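Local coordinates for protein homoaconitase large subunit (Methanocaldococcus jannaschii, PDB 4KP2) that catalyses, as the iron-sulfur large subunit of a two-component hydro-lyase, the reversible dehydration of (R)-homocitrate to cis-homoaconitate and its hydration to homoisocitrate, at residues V37-V47 and G166-K174; A50-A60 and A156-A164. One frame throughout, in Å; residues are numbered along the deposited sequence.

After the N-terminal helix 24-33 the chain enters strand 42-46, then strand 49-53 and helix 57-67. The first partner of these to return is helix 156-165, which closes a loop of 95 residues in contact 2; strand 167-180 follows at once and closes contact 1 around 118 residues. Contact 2 thus lies wholly within the span of contact 1, without crossing it. Contact 1 adds an antiparallel edge strand to a mixed sheet, whereas contact 2 packs a helix on a parallel sheet. The two meet where Val47 and Thr168 touch Ile162, and Trp169 is probably hydrogen-bonded to Tyr161, tying the antiparallel pair to the helix that covers the parallel sheet.

Contact 1 (V37-V47 and G166-K174); sequences VCAGDSIEVEV and GETWIKVPK
Val37 sets its CG2 against CG2 of Val172, in a patch that Leu29 of helix 24-33 also touches. Next comes a type II turn from Cys38 to Asp41. The carbonyl of Cys38 faces CB of Val172, while the Ala39 methyl rests near the Pro173 carbonyl. Gly40, at a positive phi suited to glycine, donates a hydrogen bond from its N to Val172 O over 2.7 Å, in the carbonyl plane. Asp41 O takes the N-H of Val172 in an almost straight bond (2.8 Å, 173°), so both polar backbone atoms of Val172 are held by the turn. From Ser42, paired with Lys171, strand 42-46 runs antiparallel to strand 167-171; it is an edge partner in the mixed sheet of this aconitase-family protein. Ile43 exchanges backbone hydrogen bonds with Ile170, of which Ile170 N to Ile43 O is weak, and on the face it shares with Val45, Thr168 and Ile170 its CD1 reaches CG2 of Val172 at 3.8 Å. Glu44 lies over the indole of Trp169: its CB stands 3.7 Å from the six-membered ring centroid in a CH-pi contact. With CG anti to the backbone N (chi1 -177°) and the chain extended, its carboxylate is stacked on the indole, the planes 24° apart, with OE2 nearest CZ2; the indole NE1 is probably hydrogen-bonded to Tyr161 OH. There Glu44 OE2 comes within 2.8 Å of Glu167 OE1, a proximity of like charges likely to favour protonation of one. Val45 exchanges two backbone hydrogen bonds with Thr168, and Phe133 of strand 133-136 touches the side chains of both. Glu46 runs alongside Glu167, CG against CG at 3.8 Å, both chains pointing the same way. Val47 N finally bonds Gly166 O at 2.7 Å, where the chain has just left its helix, and Val47 CG2 packs on CG2 of Thr168.

Contact 2 (A50-A60 and A156-A164); sequences AMTHDGTTPLA and ATDMAYIYA
Tyr163 carries the tight end of this contact, reaching from helix 156-164 to strand 50-53, with Ala50 and Thr52 at the edge of its ring. The Ala50 methyl lies 3.5 Å from CE1, and the phenol OH is hydrogen-bonded to Thr52 OG1 (2.5 Å), which approaches in the ring plane. Thr52 places OG1 there by holding it between its backbone N and carbonyl carbon (chi1 48°), which leaves CG2 turned to Met159. The methionine chain, bent at chi2 and chi3, runs antiparallel to the threonine side chain and brings SD to 3.7 Å from Thr52 CG2. Phe102 of helix 90-106 meets the Tyr163 ring as well. A leucine in place of Tyr163 would probably leave the buried hydroxyl of Thr52 without its phenol partner and open a gap beside Ala50. Farther along, helix 57-60 touches with small groups: the Ala60 methyl packs on CB of Met159 at 4.0 Å, and the Ala160 methyl faces Ala60 O. At the looser, solvent-facing end, exposed Leu59 meets Ala156 with CB against CB, 3.7 Å apart. On the strand's other side Met51 points away from the helix, its side chain about 9 Å from that of Cys383, a predicted [4Fe-4S] ligand. A helix laid across a strand of a parallel sheet, running roughly against it, is the packing of the alpha-beta-alpha three-layer sandwich of the aconitase family.

Contact 1 (V37-V47 and G166-K174)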
loop_
_atom_site.group_PDB
_atom_site.type_symbol
_atom_site.label_atom_id
_atom_site.label_comp_id
_atom_site.label_asym_id
_atom_site.label_seq_id
_atom_site.Cartn_x
_atom_site.Cartn_y
_atom_site.Cartn_z
ATOM N N VAL A 37 13.070 -38.853 -23.847
ATOM C CA VAL A 37 11.887 -38.360 -24.542
ATOM C C VAL A 37 12.271 -37.267 -25.530
ATOM O O VAL A 37 13.391 -36.761 -25.505
ATOM C CB VAL A 37 10.839 -37.799 -23.564
ATOM C CG1 VAL A 37 10.491 -38.831 -22.507
ATOM C CG2 VAL A 37 11.347 -36.519 -22.919
ATOM N N CYS A 38 11.335 -36.904 -26.398
ATOM C CA CYS A 38 11.566 -35.837 -27.360
ATOM C C CYS A 38 10.294 -35.029 -27.580
ATOM O O CYS A 38 9.244 -35.348 -27.024
ATOM C CB CYS A 38 12.075 -36.401 -28.688
ATOM S SG CYS A 38 10.873 -37.408 -29.587
ATOM N N ALA A 39 10.399 -33.986 -28.396
ATOM C CA ALA A 39 9.273 -33.098 -28.662
ATOM C C ALA A 39 8.115 -33.831 -29.332
ATOM O O ALA A 39 8.310 -34.567 -30.300
ATOM C CB ALA A 39 9.719 -31.917 -29.510
ATOM N N GLY A 40 6.911 -33.623 -28.810
ATOM C CA GLY A 40 5.724 -34.261 -29.350
ATOM C C GLY A 40 5.220 -35.385 -28.467
ATOM O O GLY A 40 4.037 -35.721 -28.488
ATOM N N ASP A 41 6.125 -35.966 -27.686
ATOM C CA ASP A 41 5.783 -37.072 -26.800
ATOM C C ASP A 41 4.993 -36.590 -25.587
ATOM O O ASP A 41 5.406 -35.658 -24.898
ATOM C CB ASP A 41 7.051 -37.790 -26.334
ATOM C CG ASP A 41 7.923 -38.240 -27.489
ATOM O OD1 ASP A 41 7.796 -37.665 -28.590
ATOM O OD2 ASP A 41 8.738 -39.165 -27.295
ATOM N N SER A 42 3.857 -37.228 -25.330
ATOM C CA SER A 42 3.055 -36.912 -24.152
ATOM C C SER A 42 3.454 -37.826 -23.001
ATOM O O SER A 42 3.288 -39.043 -23.080
ATOM C CB SER A 42 1.564 -37.066 -24.455
ATOM O OG SER A 42 1.240 -38.418 -24.728
ATOM N N ILE A 43 3.983 -37.237 -21.935
ATOM C CA ILE A 43 4.488 -38.015 -20.808
ATOM C C ILE A 43 3.817 -37.637 -19.492
ATOM O O ILE A 43 3.199 -36.577 -19.377
ATOM C CB ILE A 43 6.010 -37.846 -20.652
ATOM C CG1 ILE A 43 6.359 -36.378 -20.400
ATOM C CG2 ILE A 43 6.735 -38.360 -21.886
ATOM C CD1 ILE A 43 7.841 -36.121 -20.242
ATOM N N GLU A 44 3.945 -38.515 -18.504
ATOM C CA GLU A 44 3.426 -38.254 -17.169
ATOM C C GLU A 44 4.572 -37.833 -16.259
ATOM O O GLU A 44 5.483 -38.617 -15.996
ATOM C CB GLU A 44 2.744 -39.501 -16.608
ATOM C CG GLU A 44 2.098 -39.298 -15.247
ATOM C CD GLU A 44 1.511 -40.576 -14.684
ATOM O OE1 GLU A 44 2.020 -41.666 -15.022
ATOM O OE2 GLU A 44 0.537 -40.490 -13.908
ATOM N N VAL A 45 4.522 -36.595 -15.781
ATOM C CA VAL A 45 5.605 -36.040 -14.976
ATOM C C VAL A 45 5.205 -35.839 -13.517
ATOM O O VAL A 45 4.175 -35.231 -13.224
ATOM C CB VAL A 45 6.083 -34.690 -15.543
ATOM C CG1 VAL A 45 7.232 -34.141 -14.713
ATOM C CG2 VAL A 45 6.496 -34.846 -16.995
ATOM N N GLU A 46 6.023 -36.354 -12.606
ATOM C CA GLU A 46 5.825 -36.106 -11.185
ATOM C C GLU A 46 6.266 -34.685 -10.861
ATOM O O GLU A 46 7.367 -34.272 -11.217
ATOM C CB GLU A 46 6.609 -37.114 -10.343
ATOM C CG GLU A 46 6.124 -38.548 -10.484
ATOM C CD GLU A 46 6.824 -39.497 -9.533
ATOM O OE1 GLU A 46 7.781 -39.062 -8.855
ATOM O OE2 GLU A 46 6.415 -40.675 -9.462
ATOM N N VAL A 47 5.398 -33.937 -10.189
ATOM C CA VAL A 47 5.658 -32.527 -9.917
ATOM C C VAL A 47 6.539 -32.330 -8.686
ATOM O O VAL A 47 6.273 -32.890 -7.620
ATOM C CB VAL A 47 4.343 -31.743 -9.752
ATOM C CG1 VAL A 47 4.624 -30.266 -9.530
ATOM C CG2 VAL A 47 3.466 -31.940 -10.978
ATOM N N GLY A 166 0.049 -35.314 -7.498
ATOM C CA GLY A 166 1.452 -34.948 -7.547
ATOM C C GLY A 166 2.048 -35.199 -8.916
ATOM O O GLY A 166 3.262 -35.138 -9.108
ATOM N N GLU A 167 1.175 -35.488 -9.874
ATOM C CA GLU A 167 1.587 -35.773 -11.241
ATOM C C GLU A 167 0.701 -35.008 -12.213
ATOM O O GLU A 167 -0.414 -34.618 -11.870
ATOM C CB GLU A 167 1.488 -37.272 -11.526
ATOM C CG GLU A 167 2.386 -38.136 -10.655
ATOM C CD GLU A 167 2.031 -39.608 -10.734
ATOM O OE1 GLU A 167 0.898 -39.925 -11.157
ATOM O OE2 GLU A 167 2.882 -40.447 -10.372
ATOM N N THR A 168 1.201 -34.795 -13.424
ATOM C CA THR A 168 0.419 -34.140 -14.462
ATOM C C THR A 168 0.763 -34.719 -15.829
ATOM O O THR A 168 1.746 -35.446 -15.976
ATOM C CB THR A 168 0.659 -32.623 -14.480
ATOM O OG1 THR A 168 -0.223 -32.010 -15.428
ATOM C CG2 THR A 168 2.097 -32.320 -14.863
ATOM N N TRP A 169 -0.053 -34.396 -16.825
ATOM C CA TRP A 169 0.154 -34.911 -18.171
ATOM C C TRP A 169 0.386 -33.774 -19.155
ATOM O O TRP A 169 -0.524 -32.996 -19.445
ATOM C CB TRP A 169 -1.047 -35.749 -18.612
ATOM C CG TRP A 169 -1.317 -36.913 -17.715
ATOM C CD1 TRP A 169 -1.966 -36.888 -16.517
ATOM C CD2 TRP A 169 -0.946 -38.279 -17.942
ATOM N NE1 TRP A 169 -2.022 -38.153 -15.981
ATOM C CE2 TRP A 169 -1.403 -39.025 -16.838
ATOM C CE3 TRP A 169 -0.272 -38.943 -18.973
ATOM C CZ2 TRP A 169 -1.209 -40.400 -16.734
ATOM C CZ3 TRP A 169 -0.081 -40.309 -18.867
ATOM C CH2 TRP A 169 -0.547 -41.022 -17.756
ATOM N N ILE A 170 1.611 -33.680 -19.661
ATOM C CA ILE A 170 1.959 -32.641 -20.620
ATOM C C ILE A 170 2.607 -33.235 -21.862
ATOM O O ILE A 170 3.055 -34.383 -21.858
ATOM C CB ILE A 170 2.934 -31.619 -20.017
ATOM C CG1 ILE A 170 4.264 -32.296 -19.683
ATOM C CG2 ILE A 170 2.331 -30.959 -18.786
ATOM C CD1 ILE A 170 5.339 -31.340 -19.241
ATOM N N LYS A 171 2.652 -32.442 -22.925
ATOM C CA LYS A 171 3.324 -32.844 -24.149
ATOM C C LYS A 171 4.655 -32.111 -24.243
ATOM O O LYS A 171 4.701 -30.887 -24.122
ATOM C CB LYS A 171 2.458 -32.515 -25.364
ATOM C CG LYS A 171 3.047 -32.971 -26.687
ATOM C CD LYS A 171 2.176 -32.570 -27.872
ATOM C CE LYS A 171 0.864 -33.350 -27.919
ATOM N NZ LYS A 171 -0.217 -32.755 -27.078
ATOM N N VAL A 172 5.733 -32.865 -24.447
ATOM C CA VAL A 172 7.065 -32.279 -24.563
ATOM C C VAL A 172 7.110 -31.293 -25.723
ATOM O O VAL A 172 6.951 -31.678 -26.881
ATOM C CB VAL A 172 8.148 -33.351 -24.760
ATOM C CG1 VAL A 172 9.523 -32.702 -24.853
ATOM C CG2 VAL A 172 8.108 -34.362 -23.628
ATOM N N PRO A 173 7.324 -30.009 -25.406
ATOM C CA PRO A 173 7.232 -28.923 -26.385
ATOM C C PRO A 173 8.449 -28.839 -27.294
ATOM O O PRO A 173 9.515 -29.359 -26.963
ATOM C CB PRO A 173 7.166 -27.678 -25.500
ATOM C CG PRO A 173 7.968 -28.051 -24.301
ATOM C CD PRO A 173 7.698 -29.516 -24.068
ATOM N N LYS A 174 8.275 -28.189 -28.440
ATOM C CA LYS A 174 9.392 -27.874 -29.315
ATOM C C LYS A 174 10.131 -26.684 -28.720
ATOM O O LYS A 174 9.591 -25.974 -27.870
ATOM C CB LYS A 174 8.895 -27.551 -30.725
ATOM C CG LYS A 174 8.162 -28.703 -31.397
ATOM C CD LYS A 174 7.604 -28.295 -32.752
ATOM C CE LYS A 174 6.864 -29.445 -33.418
ATOM N NZ LYS A 174 6.270 -29.035 -34.720
#

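Contact 2 (A50-A60 and A156-A164)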
loop_
_atom_site.group_PDB
_atom_site.type_symbol
_atom_site.label_atom_id
_atom_site.label_comp_id
_atom_site.label_asym_id
_atom_site.label_seq_id
_atom_site.Cartn_x
_atom_site.Cartn_y
_atom_site.Cartn_z
ATOM N N ALA A 50 4.558 -27.312 -6.399
ATOM C CA ALA A 50 3.239 -26.812 -6.775
ATOM C C ALA A 50 2.892 -25.548 -5.993
ATOM O O ALA A 50 3.041 -25.503 -4.772
ATOM C CB ALA A 50 2.184 -27.884 -6.557
ATOM N N MET A 51 2.426 -24.522 -6.698
ATOM C CA MET A 51 2.151 -23.234 -6.069
ATOM C C MET A 51 0.905 -22.534 -6.609
ATOM O O MET A 51 0.693 -22.460 -7.819
ATOM C CB MET A 51 3.371 -22.313 -6.189
ATOM C CG MET A 51 3.062 -20.833 -6.030
ATOM S SD MET A 51 2.939 -19.981 -7.615
ATOM C CE MET A 51 1.472 -18.991 -7.342
ATOM N N THR A 52 0.085 -22.023 -5.694
ATOM C CA THR A 52 -1.068 -21.202 -6.047
ATOM C C THR A 52 -1.129 -19.969 -5.150
ATOM O O THR A 52 -0.762 -20.026 -3.975
ATOM C CB THR A 52 -2.386 -21.984 -5.923
ATOM O OG1 THR A 52 -2.428 -22.659 -4.660
ATOM C CG2 THR A 52 -2.509 -23.006 -7.044
ATOM N N HIS A 53 -1.588 -18.852 -5.706
ATOM C CA HIS A 53 -1.676 -17.608 -4.945
ATOM C C HIS A 53 -3.107 -17.310 -4.499
ATOM O O HIS A 53 -4.024 -18.086 -4.769
ATOM C CB HIS A 53 -1.107 -16.436 -5.752
ATOM C CG HIS A 53 -1.733 -16.267 -7.103
ATOM N ND1 HIS A 53 -2.960 -15.668 -7.286
ATOM C CD2 HIS A 53 -1.298 -16.617 -8.336
ATOM C CE1 HIS A 53 -3.254 -15.657 -8.574
ATOM N NE2 HIS A 53 -2.263 -16.227 -9.234
ATOM N N ASP A 54 -3.289 -16.177 -3.823
ATOM C CA ASP A 54 -4.578 -15.814 -3.234
ATOM C C ASP A 54 -5.718 -15.720 -4.248
ATOM O O ASP A 54 -6.891 -15.775 -3.881
ATOM C CB ASP A 54 -4.462 -14.499 -2.459
ATOM C CG ASP A 54 -3.952 -13.358 -3.316
ATOM O OD1 ASP A 54 -3.101 -13.609 -4.196
ATOM O OD2 ASP A 54 -4.400 -12.211 -3.110
ATOM N N GLY A 55 -5.369 -15.577 -5.521
ATOM C CA GLY A 55 -6.363 -15.484 -6.572
ATOM C C GLY A 55 -6.710 -16.830 -7.179
ATOM O O GLY A 55 -7.768 -16.988 -7.790
ATOM N N THR A 56 -5.823 -17.806 -7.008
ATOM C CA THR A 56 -6.016 -19.121 -7.612
ATOM C C THR A 56 -6.081 -20.260 -6.593
ATOM O O THR A 56 -6.565 -21.347 -6.907
ATOM C CB THR A 56 -4.926 -19.427 -8.658
ATOM O OG1 THR A 56 -3.630 -19.252 -8.071
ATOM C CG2 THR A 56 -5.065 -18.496 -9.852
ATOM N N THR A 57 -5.595 -20.011 -5.381
ATOM C CA THR A 57 -5.681 -21.005 -4.310
ATOM C C THR A 57 -7.124 -21.402 -3.955
ATOM O O THR A 57 -7.424 -22.593 -3.869
ATOM C CB THR A 57 -4.912 -20.574 -3.033
ATOM O OG1 THR A 57 -3.537 -20.331 -3.354
ATOM C CG2 THR A 57 -4.994 -21.657 -1.965
ATOM N N PRO A 58 -8.024 -20.418 -3.749
ATOM C CA PRO A 58 -9.402 -20.822 -3.445
ATOM C C PRO A 58 -10.073 -21.487 -4.640
ATOM O O PRO A 58 -10.959 -22.323 -4.465
ATOM C CB PRO A 58 -10.100 -19.493 -3.140
ATOM C CG PRO A 58 -9.007 -18.542 -2.829
ATOM C CD PRO A 58 -7.869 -18.954 -3.689
ATOM N N LEU A 59 -9.653 -21.106 -5.841
ATOM C CA LEU A 59 -10.187 -21.691 -7.063
ATOM C C LEU A 59 -9.728 -23.137 -7.218
ATOM O O LEU A 59 -10.480 -23.989 -7.692
ATOM C CB LEU A 59 -9.762 -20.869 -8.282
ATOM C CG LEU A 59 -10.673 -19.721 -8.726
ATOM C CD1 LEU A 59 -10.934 -18.738 -7.595
ATOM C CD2 LEU A 59 -10.070 -19.005 -9.926
ATOM N N ALA A 60 -8.492 -23.405 -6.812
ATOM C CA ALA A 60 -7.931 -24.749 -6.895
ATOM C C ALA A 60 -8.418 -25.620 -5.743
ATOM O O ALA A 60 -8.562 -26.833 -5.889
ATOM C CB ALA A 60 -6.412 -24.689 -6.908
ATOM N N ALA A 156 -7.036 -23.500 -12.614
ATOM C CA ALA A 156 -7.570 -23.946 -11.331
ATOM C C ALA A 156 -7.873 -25.441 -11.342
ATOM O O ALA A 156 -7.707 -26.127 -10.332
ATOM C CB ALA A 156 -8.820 -23.155 -10.978
ATOM N N THR A 157 -8.316 -25.937 -12.491
ATOM C CA THR A 157 -8.634 -27.351 -12.651
ATOM C C THR A 157 -7.383 -28.224 -12.564
ATOM O O THR A 157 -7.344 -29.190 -11.800
ATOM C CB THR A 157 -9.367 -27.610 -13.986
ATOM O OG1 THR A 157 -10.756 -27.289 -13.839
ATOM C CG2 THR A 157 -9.234 -29.062 -14.408
ATOM N N ASP A 158 -6.362 -27.877 -13.343
ATOM C CA ASP A 158 -5.133 -28.663 -13.383
ATOM C C ASP A 158 -4.354 -28.590 -12.075
ATOM O O ASP A 158 -3.665 -29.539 -11.703
ATOM C CB ASP A 158 -4.248 -28.224 -14.552
ATOM C CG ASP A 158 -4.746 -28.747 -15.882
ATOM O OD1 ASP A 158 -5.425 -29.796 -15.890
ATOM O OD2 ASP A 158 -4.459 -28.114 -16.920
ATOM N N MET A 159 -4.466 -27.462 -11.380
ATOM C CA MET A 159 -3.776 -27.284 -10.109
ATOM C C MET A 159 -4.358 -28.185 -9.025
ATOM O O MET A 159 -3.645 -28.621 -8.123
ATOM C CB MET A 159 -3.815 -25.818 -9.668
ATOM C CG MET A 159 -2.815 -24.915 -10.384
ATOM S SD MET A 159 -1.126 -25.072 -9.769
ATOM C CE MET A 159 -0.459 -26.344 -10.847
ATOM N N ALA A 160 -5.655 -28.457 -9.120
ATOM C CA ALA A 160 -6.317 -29.358 -8.185
ATOM C C ALA A 160 -5.884 -30.796 -8.444
ATOM O O ALA A 160 -5.666 -31.570 -7.511
ATOM C CB ALA A 160 -7.824 -29.228 -8.300
ATOM N N TYR A 161 -5.769 -31.142 -9.722
ATOM C CA TYR A 161 -5.327 -32.467 -10.140
ATOM C C TYR A 161 -3.918 -32.741 -9.629
ATOM O O TYR A 161 -3.633 -33.812 -9.092
ATOM C CB TYR A 161 -5.361 -32.568 -11.666
ATOM C CG TYR A 161 -4.972 -33.922 -12.216
ATOM C CD1 TYR A 161 -5.919 -34.924 -12.381
ATOM C CD2 TYR A 161 -3.660 -34.195 -12.582
ATOM C CE1 TYR A 161 -5.569 -36.161 -12.886
ATOM C CE2 TYR A 161 -3.300 -35.429 -13.087
ATOM C CZ TYR A 161 -4.258 -36.408 -13.238
ATOM O OH TYR A 161 -3.904 -37.637 -13.741
ATOM N N ILE A 162 -3.040 -31.759 -9.801
ATOM C CA ILE A 162 -1.657 -31.869 -9.356
ATOM C C ILE A 162 -1.570 -31.913 -7.832
ATOM O O ILE A 162 -0.773 -32.662 -7.267
ATOM C CB ILE A 162 -0.806 -30.708 -9.912
ATOM C CG1 ILE A 162 -0.658 -30.849 -11.428
ATOM C CG2 ILE A 162 0.560 -30.668 -9.247
ATOM C CD1 ILE A 162 0.169 -29.765 -12.068
ATOM N N TYR A 163 -2.406 -31.117 -7.173
ATOM C CA TYR A 163 -2.457 -31.096 -5.714
ATOM C C TYR A 163 -2.848 -32.452 -5.134
ATOM O O TYR A 163 -2.493 -32.774 -4.002
ATOM C CB TYR A 163 -3.439 -30.030 -5.222
ATOM C CG TYR A 163 -2.843 -28.647 -5.086
ATOM C CD1 TYR A 163 -1.472 -28.448 -5.188
ATOM C CD2 TYR A 163 -3.650 -27.544 -4.841
ATOM C CE1 TYR A 163 -0.923 -27.186 -5.059
ATOM C CE2 TYR A 163 -3.111 -26.278 -4.709
ATOM C CZ TYR A 163 -1.746 -26.106 -4.819
ATOM O OH TYR A 163 -1.199 -24.850 -4.689
ATOM N N ALA A 164 -3.574 -33.244 -5.914
ATOM C CA ALA A 164 -4.110 -34.509 -5.425
ATOM C C ALA A 164 -3.235 -35.714 -5.760
ATOM O O ALA A 164 -3.128 -36.648 -4.965
ATOM C CB ALA A 164 -5.517 -34.718 -5.952
#